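Local atomic coordinates of phosphoribosylaminoimidazole carboxylase, ATPase subunit (Thermotoga maritima, PDB entry 3AX6), a protein that probably catalyses the ATP-dependent carboxylation of 5-aminoimidazole ribonucleotide with bicarbonate to N5-carboxyaminoimidazole ribonucleotide, a step of de novo purine biosynthesis. Residues D100-K105 with P116-V121; V135-R140 with N160-E165. All blocks are in the same frame, centred on the assembly; numbering follows the deposited sequence.

How the contacts relate
Both contacts border the nucleotide site of the ATP-grasp fold and reach the same four-stranded antiparallel sheet, contact 1 at its outermost strand 118-120 and contact 2 at the inner strand 135-139. Each is partly buried. Contact 1 sets helix 101-110 against that edge with aromatic and aliphatic groups, without a hydrogen bond between its segments; contact 2 ties a strand to a loop by two backbone N-H donors, and its outer end is an exposed glutamate. They meet at Arg140, whose NH2 forms a salt bridge with Asp100 OD1, 2.7 Å away. Each also sends a lysine to ADP, Lys101 from contact 1 and Lys138 from contact 2.

Contact 1 of 2, residues D100-K105 with P116-V121; sequences DKFVQK and PEYKLV. With ADP (adenosine-5'-diphosphate), chain E.
The ring of Tyr118 carries Lys105 CB over the centre of one face, 3.8 Å from the centroid, and meets Phe102 CE2 at its edge. Leu120 CD1 sits over the centre of one face of Phe102, 4.2 Å from its centroid, while Leu120 CB comes within 3.5 Å of Phe102 CE2. The two rings lie oblique to each other, planes at 69°, with Phe102 CE2 3.6 Å from Tyr118 CE1. A phenylalanine suits this place because its flat ring, CG anti to the backbone N (chi1 -180°), can offer a face to leucine and a rim atom to tyrosine. The contact joins the start of helix 101-110 to the edge strand 118-120 of an ATP-grasp sheet. Asp100 is the N-cap, its OD2 accepting from Phe102 N at 2.8 Å, and from the first turn Lys101 NZ reaches ADP O3A in a weak hydrogen bond of 3.3 Å. Tyr118 OH is hydrogen-bonded to Glu106 OE2. An alanine in place of Tyr118 would probably leave Lys105 CB and Phe102 CE2 without the ring they pack on, and Glu106 without its phenolic partner. Lys105 NZ ends 4.0 Å from Pro116 CD, the two side chains crossing obliquely.

Contact 2 of 2, residues V135-R140 with N160-E165; sequences VVQKAR and NAIKGE. With ADP (adenosine-5'-diphosphate), chain E.
Arg140 N donates to Glu165 O at 3.0 Å, fastening the end of strand 135-139 to a loop that runs in roughly the same direction, 26° apart. Further back the strand uses a side chain instead: Gln137 OE1 accepts from Ile162 N at 2.6 Å, with the donor tilted 27° from the carbonyl plane. Glutamine suits this place because its chain, extended beyond a CG anti to the backbone N (chi1 176°), reaches the loop and still has an amide N-H for Thr166 OG1. Ile162 slides past it in the opposite direction, its CB 3.1 Å from Gln137 OE1; Ala139 CB meets Ile162 CG2 at 4.4 Å, a methyl short enough to let the branched chain lie against the strand. This strand belongs to the antiparallel sheet that borders the nucleotide in the ATP-grasp fold. On its other side Lys138 NZ donates to ADP N7 at 3.0 Å and to ADP O1A at 3.1 Å, a long lysine touching base and phosphate, with Glu169 OE2 as its salt-bridge partner. Arg140 lays CD against Glu165 CB, 3.6 Å away, but its guanidinium pairs with Asp100; Glu165 OE2 stands well out of that plane, probably attracted through charge alone.

Contact 1 of 2, residues D100-K105 with P116-V121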
loop_
_atom_site.group_PDB
_atom_site.type_symbol
_atom_site.label_atom_id
_atom_site.label_comp_id
_atom_site.label_asym_id
_atom_site.label_seq_id
_atom_site.Cartn_x
_atom_site.Cartn_y
_atom_site.Cartn_z
ATOM N N ASP A 100 19.869 23.457 11.294
ATOM C CA ASP A 100 20.566 24.034 12.432
ATOM C C ASP A 100 19.544 24.310 13.525
ATOM O O ASP A 100 18.661 25.158 13.375
ATOM C CB ASP A 100 21.287 25.311 12.004
ATOM C CG ASP A 100 21.919 26.046 13.166
ATOM O OD1 ASP A 100 22.712 26.980 12.912
ATOM O OD2 ASP A 100 21.621 25.705 14.330
ATOM N N LYS A 101 19.669 23.582 14.627
ATOM C CA LYS A 101 18.737 23.716 15.732
ATOM C C LYS A 101 18.595 25.122 16.282
ATOM O O LYS A 101 17.513 25.500 16.714
ATOM C CB LYS A 101 19.116 22.762 16.860
ATOM C CG LYS A 101 18.951 21.292 16.511
ATOM C CD LYS A 101 18.946 20.440 17.770
ATOM C CE LYS A 101 18.599 19.000 17.459
ATOM N NZ LYS A 101 18.406 18.214 18.706
ATOM N N PHE A 102 19.672 25.900 16.273
ATOM C CA PHE A 102 19.590 27.260 16.794
ATOM C C PHE A 102 18.794 28.170 15.865
ATOM O O PHE A 102 17.878 28.867 16.302
ATOM C CB PHE A 102 20.982 27.856 17.029
ATOM C CG PHE A 102 20.942 29.254 17.577
ATOM C CD1 PHE A 102 21.192 30.347 16.755
ATOM C CD2 PHE A 102 20.598 29.480 18.904
ATOM C CE1 PHE A 102 21.097 31.643 17.249
ATOM C CE2 PHE A 102 20.501 30.771 19.405
ATOM C CZ PHE A 102 20.750 31.855 18.578
ATOM N N VAL A 103 19.141 28.171 14.585
ATOM C CA VAL A 103 18.411 28.994 13.631
ATOM C C VAL A 103 16.948 28.545 13.654
ATOM O O VAL A 103 16.033 29.369 13.569
ATOM C CB VAL A 103 18.990 28.857 12.204
ATOM C CG1 VAL A 103 20.434 29.343 12.179
ATOM C CG2 VAL A 103 18.927 27.421 11.759
ATOM N N GLN A 104 16.733 27.237 13.795
ATOM C CA GLN A 104 15.380 26.689 13.853
ATOM C C GLN A 104 14.618 27.302 15.024
ATOM O O GLN A 104 13.490 27.758 14.862
ATOM C CB GLN A 104 15.421 25.165 13.994
ATOM C CG GLN A 104 14.066 24.540 14.302
ATOM C CD GLN A 104 14.109 23.028 14.336
ATOM O OE1 GLN A 104 13.541 22.402 15.234
ATOM N NE2 GLN A 104 14.775 22.430 13.357
ATOM N N LYS A 105 15.241 27.316 16.202
ATOM C CA LYS A 105 14.627 27.898 17.399
ATOM C C LYS A 105 14.374 29.398 17.207
ATOM O O LYS A 105 13.335 29.923 17.602
ATOM C CB LYS A 105 15.536 27.693 18.617
ATOM C CG LYS A 105 15.651 26.252 19.099
ATOM C CD LYS A 105 14.303 25.729 19.558
ATOM C CE LYS A 105 14.382 24.284 20.015
ATOM N NZ LYS A 105 13.037 23.763 20.391
ATOM N N PRO A 116 10.753 26.089 24.134
ATOM C CA PRO A 116 11.476 26.277 25.397
ATOM C C PRO A 116 12.435 27.470 25.319
ATOM O O PRO A 116 12.951 27.781 24.244
ATOM C CB PRO A 116 12.236 24.962 25.556
ATOM C CG PRO A 116 11.343 23.971 24.886
ATOM C CD PRO A 116 10.910 24.705 23.645
ATOM N N GLU A 117 12.667 28.140 26.447
ATOM C CA GLU A 117 13.590 29.276 26.481
ATOM C C GLU A 117 14.968 28.747 26.101
ATOM O O GLU A 117 15.398 27.721 26.614
ATOM C CB GLU A 117 13.669 29.866 27.887
ATOM C CG GLU A 117 13.433 31.357 27.954
ATOM C CD GLU A 117 12.015 31.690 28.362
ATOM O OE1 GLU A 117 11.618 31.317 29.491
ATOM O OE2 GLU A 117 11.297 32.322 27.558
ATOM N N TYR A 118 15.665 29.444 25.215
ATOM C CA TYR A 118 16.983 28.988 24.792
ATOM C C TYR A 118 17.987 30.139 24.731
ATOM O O TYR A 118 17.630 31.306 24.917
ATOM C CB TYR A 118 16.875 28.310 23.425
ATOM C CG TYR A 118 16.473 29.270 22.344
ATOM C CD1 TYR A 118 17.413 29.763 21.446
ATOM C CD2 TYR A 118 15.164 29.736 22.253
ATOM C CE1 TYR A 118 17.061 30.696 20.483
ATOM C CE2 TYR A 118 14.803 30.667 21.296
ATOM C CZ TYR A 118 15.758 31.144 20.414
ATOM O OH TYR A 118 15.412 32.066 19.457
ATOM N N LYS A 119 19.238 29.800 24.453
ATOM C CA LYS A 119 20.310 30.783 24.398
ATOM C C LYS A 119 21.540 30.175 23.714
ATOM O O LYS A 119 21.908 29.031 23.981
ATOM C CB LYS A 119 20.650 31.205 25.829
ATOM C CG LYS A 119 21.848 32.127 25.997
ATOM C CD LYS A 119 21.514 33.574 25.676
ATOM C CE LYS A 119 22.157 34.509 26.699
ATOM N NZ LYS A 119 23.596 34.190 26.941
ATOM N N LEU A 120 22.168 30.943 22.830
ATOM C CA LEU A 120 23.357 30.485 22.115
ATOM C C LEU A 120 24.556 30.531 23.059
ATOM O O LEU A 120 24.683 31.464 23.855
ATOM C CB LEU A 120 23.612 31.392 20.906
ATOM C CG LEU A 120 24.836 31.118 20.030
ATOM C CD1 LEU A 120 24.731 29.750 19.376
ATOM C CD2 LEU A 120 24.936 32.205 18.976
ATOM N N VAL A 121 25.437 29.535 22.982
ATOM C CA VAL A 121 26.601 29.535 23.862
ATOM C C VAL A 121 27.751 30.371 23.308
ATOM O O VAL A 121 28.239 30.136 22.199
ATOM C CB VAL A 121 27.134 28.100 24.160
ATOM C CG1 VAL A 121 26.016 27.229 24.685
ATOM C CG2 VAL A 121 27.760 27.492 22.926
HETATM P PB ADP E . 17.517 14.146 19.022
HETATM O O1B ADP E . 16.131 13.919 18.522
HETATM O O2B ADP E . 18.066 12.774 19.689
HETATM O O3B ADP E . 18.490 14.599 17.726
HETATM P PA ADP E . 16.202 15.651 20.961
HETATM O O1A ADP E . 15.937 17.109 20.903
HETATM O O2A ADP E . 14.918 14.868 20.354
HETATM O O3A ADP E . 17.599 15.354 20.136
HETATM O "O5'" ADP E . 16.464 15.243 22.516
HETATM C "C5'" ADP E . 16.135 13.856 22.693
HETATM C "C4'" ADP E . 15.385 13.645 24.013
HETATM O "O4'" ADP E . 15.943 14.488 25.074
HETATM C "C3'" ADP E . 13.900 14.026 23.885
HETATM O "O3'" ADP E . 13.102 12.941 23.387
HETATM C "C2'" ADP E . 13.538 14.453 25.305
HETATM O "O2'" ADP E . 13.092 13.341 26.084
HETATM C "C1'" ADP E . 14.845 15.069 25.842
HETATM N N9 ADP E . 14.830 16.545 25.753
HETATM C C8 ADP E . 15.061 17.316 24.639
HETATM N N7 ADP E . 14.959 18.578 24.930
HETATM C C5 ADP E . 14.660 18.712 26.239
HETATM C C6 ADP E . 14.429 19.810 27.113
HETATM N N6 ADP E . 14.493 21.101 26.642
HETATM N N1 ADP E . 14.146 19.566 28.412
HETATM C C2 ADP E . 14.076 18.320 28.891
HETATM N N3 ADP E . 14.285 17.260 28.104
HETATM C C4 ADP E . 14.575 17.408 26.790
#

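Contact 2 of 2, residues V135-R140 with N160-E165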
loop_
_atom_site.group_PDB
_atom_site.type_symbol
_atom_site.label_atom_id
_atom_site.label_comp_id
_atom_site.label_asym_id
_atom_site.label_seq_id
_atom_site.Cartn_x
_atom_site.Cartn_y
_atom_site.Cartn_z
ATOM N N VAL A 135 20.425 22.307 33.122
ATOM C CA VAL A 135 20.146 22.954 31.846
ATOM C C VAL A 135 20.493 21.976 30.722
ATOM O O VAL A 135 21.375 21.131 30.869
ATOM C CB VAL A 135 20.946 24.268 31.682
ATOM C CG1 VAL A 135 22.419 23.976 31.508
ATOM C CG2 VAL A 135 20.405 25.049 30.505
ATOM N N VAL A 136 19.784 22.082 29.604
ATOM C CA VAL A 136 20.013 21.184 28.481
ATOM C C VAL A 136 20.854 21.812 27.379
ATOM O O VAL A 136 20.557 22.909 26.904
ATOM C CB VAL A 136 18.680 20.721 27.873
ATOM C CG1 VAL A 136 18.926 19.633 26.841
ATOM C CG2 VAL A 136 17.765 20.221 28.965
ATOM N N GLN A 137 21.911 21.111 26.986
ATOM C CA GLN A 137 22.794 21.571 25.921
ATOM C C GLN A 137 22.552 20.723 24.667
ATOM O O GLN A 137 22.421 19.499 24.742
ATOM C CB GLN A 137 24.268 21.460 26.343
ATOM C CG GLN A 137 25.237 21.845 25.224
ATOM C CD GLN A 137 26.691 21.541 25.542
ATOM O OE1 GLN A 137 27.030 20.439 25.969
ATOM N NE2 GLN A 137 27.560 22.521 25.315
ATOM N N LYS A 138 22.489 21.384 23.517
ATOM C CA LYS A 138 22.249 20.697 22.259
ATOM C C LYS A 138 23.191 21.172 21.172
ATOM O O LYS A 138 23.476 22.362 21.064
ATOM C CB LYS A 138 20.809 20.933 21.798
ATOM C CG LYS A 138 19.758 20.365 22.730
ATOM C CD LYS A 138 18.360 20.580 22.179
ATOM C CE LYS A 138 17.362 19.707 22.908
ATOM N NZ LYS A 138 15.990 19.869 22.377
ATOM N N ALA A 139 23.674 20.237 20.366
ATOM C CA ALA A 139 24.557 20.589 19.264
ATOM C C ALA A 139 23.713 21.360 18.250
ATOM O O ALA A 139 22.531 21.058 18.069
ATOM C CB ALA A 139 25.130 19.334 18.625
ATOM N N ARG A 140 24.302 22.364 17.605
ATOM C CA ARG A 140 23.568 23.140 16.613
ATOM C C ARG A 140 23.290 22.283 15.389
ATOM O O ARG A 140 22.186 22.301 14.847
ATOM C CB ARG A 140 24.362 24.372 16.185
ATOM C CG ARG A 140 24.532 25.405 17.266
ATOM C CD ARG A 140 25.174 26.664 16.709
ATOM N NE ARG A 140 24.309 27.325 15.736
ATOM C CZ ARG A 140 24.529 28.542 15.243
ATOM N NH1 ARG A 140 25.593 29.235 15.630
ATOM N NH2 ARG A 140 23.679 29.072 14.374
ATOM N N ASN A 160 32.480 17.408 30.542
ATOM C CA ASN A 160 32.030 16.443 29.544
ATOM C C ASN A 160 30.984 17.073 28.625
ATOM O O ASN A 160 30.238 16.372 27.939
ATOM C CB ASN A 160 31.437 15.219 30.244
ATOM C CG ASN A 160 32.334 14.690 31.353
ATOM O OD1 ASN A 160 32.712 15.429 32.266
ATOM N ND2 ASN A 160 32.675 13.405 31.282
ATOM N N ALA A 161 30.933 18.400 28.618
ATOM C CA ALA A 161 29.979 19.120 27.789
ATOM C C ALA A 161 30.254 18.882 26.311
ATOM O O ALA A 161 31.343 18.446 25.934
ATOM C CB ALA A 161 30.038 20.606 28.097
ATOM N N ILE A 162 29.257 19.168 25.482
ATOM C CA ILE A 162 29.370 18.990 24.042
ATOM C C ILE A 162 30.346 20.011 23.472
ATOM O O ILE A 162 30.232 21.205 23.737
ATOM C CB ILE A 162 27.995 19.172 23.348
ATOM C CG1 ILE A 162 26.997 18.140 23.886
ATOM C CG2 ILE A 162 28.144 19.020 21.842
ATOM C CD1 ILE A 162 25.584 18.304 23.339
ATOM N N LYS A 163 31.306 19.538 22.686
ATOM C CA LYS A 163 32.290 20.429 22.089
ATOM C C LYS A 163 31.758 21.022 20.787
ATOM O O LYS A 163 30.936 20.412 20.101
ATOM C CB LYS A 163 33.597 19.678 21.816
ATOM C CG LYS A 163 34.149 18.903 23.008
ATOM C CD LYS A 163 34.345 19.785 24.230
ATOM C CE LYS A 163 34.740 18.952 25.446
ATOM N NZ LYS A 163 34.763 19.745 26.714
ATOM N N GLY A 164 32.231 22.221 20.462
ATOM C CA GLY A 164 31.808 22.875 19.241
ATOM C C GLY A 164 30.759 23.945 19.457
ATOM O O GLY A 164 30.721 24.595 20.497
ATOM N N GLU A 165 29.907 24.129 18.458
ATOM C CA GLU A 165 28.850 25.122 18.529
ATOM C C GLU A 165 27.557 24.471 18.979
ATOM O O GLU A 165 26.969 23.657 18.268
ATOM C CB GLU A 165 28.661 25.776 17.168
ATOM C CG GLU A 165 29.899 26.484 16.687
ATOM C CD GLU A 165 29.784 26.913 15.252
ATOM O OE1 GLU A 165 30.756 27.498 14.731
ATOM O OE2 GLU A 165 28.723 26.662 14.641
HETATM P PB ADP E . 17.517 14.146 19.022
HETATM O O1B ADP E . 16.131 13.919 18.522
HETATM O O2B ADP E . 18.066 12.774 19.689
HETATM O O3B ADP E . 18.490 14.599 17.726
HETATM P PA ADP E . 16.202 15.651 20.961
HETATM O O1A ADP E . 15.937 17.109 20.903
HETATM O O2A ADP E . 14.918 14.868 20.354
HETATM O O3A ADP E . 17.599 15.354 20.136
HETATM O "O5'" ADP E . 16.464 15.243 22.516
HETATM C "C5'" ADP E . 16.135 13.856 22.693
HETATM C "C4'" ADP E . 15.385 13.645 24.013
HETATM O "O4'" ADP E . 15.943 14.488 25.074
HETATM C "C3'" ADP E . 13.900 14.026 23.885
HETATM O "O3'" ADP E . 13.102 12.941 23.387
HETATM C "C2'" ADP E . 13.538 14.453 25.305
HETATM O "O2'" ADP E . 13.092 13.341 26.084
HETATM C "C1'" ADP E . 14.845 15.069 25.842
HETATM N N9 ADP E . 14.830 16.545 25.753
HETATM C C8 ADP E . 15.061 17.316 24.639
HETATM N N7 ADP E . 14.959 18.578 24.930
HETATM C C5 ADP E . 14.660 18.712 26.239
HETATM C C6 ADP E . 14.429 19.810 27.113
HETATM N N6 ADP E . 14.493 21.101 26.642
HETATM N N1 ADP E . 14.146 19.566 28.412
HETATM C C2 ADP E . 14.076 18.320 28.891
HETATM N N3 ADP E . 14.285 17.260 28.104
HETATM C C4 ADP E . 14.575 17.408 26.790
#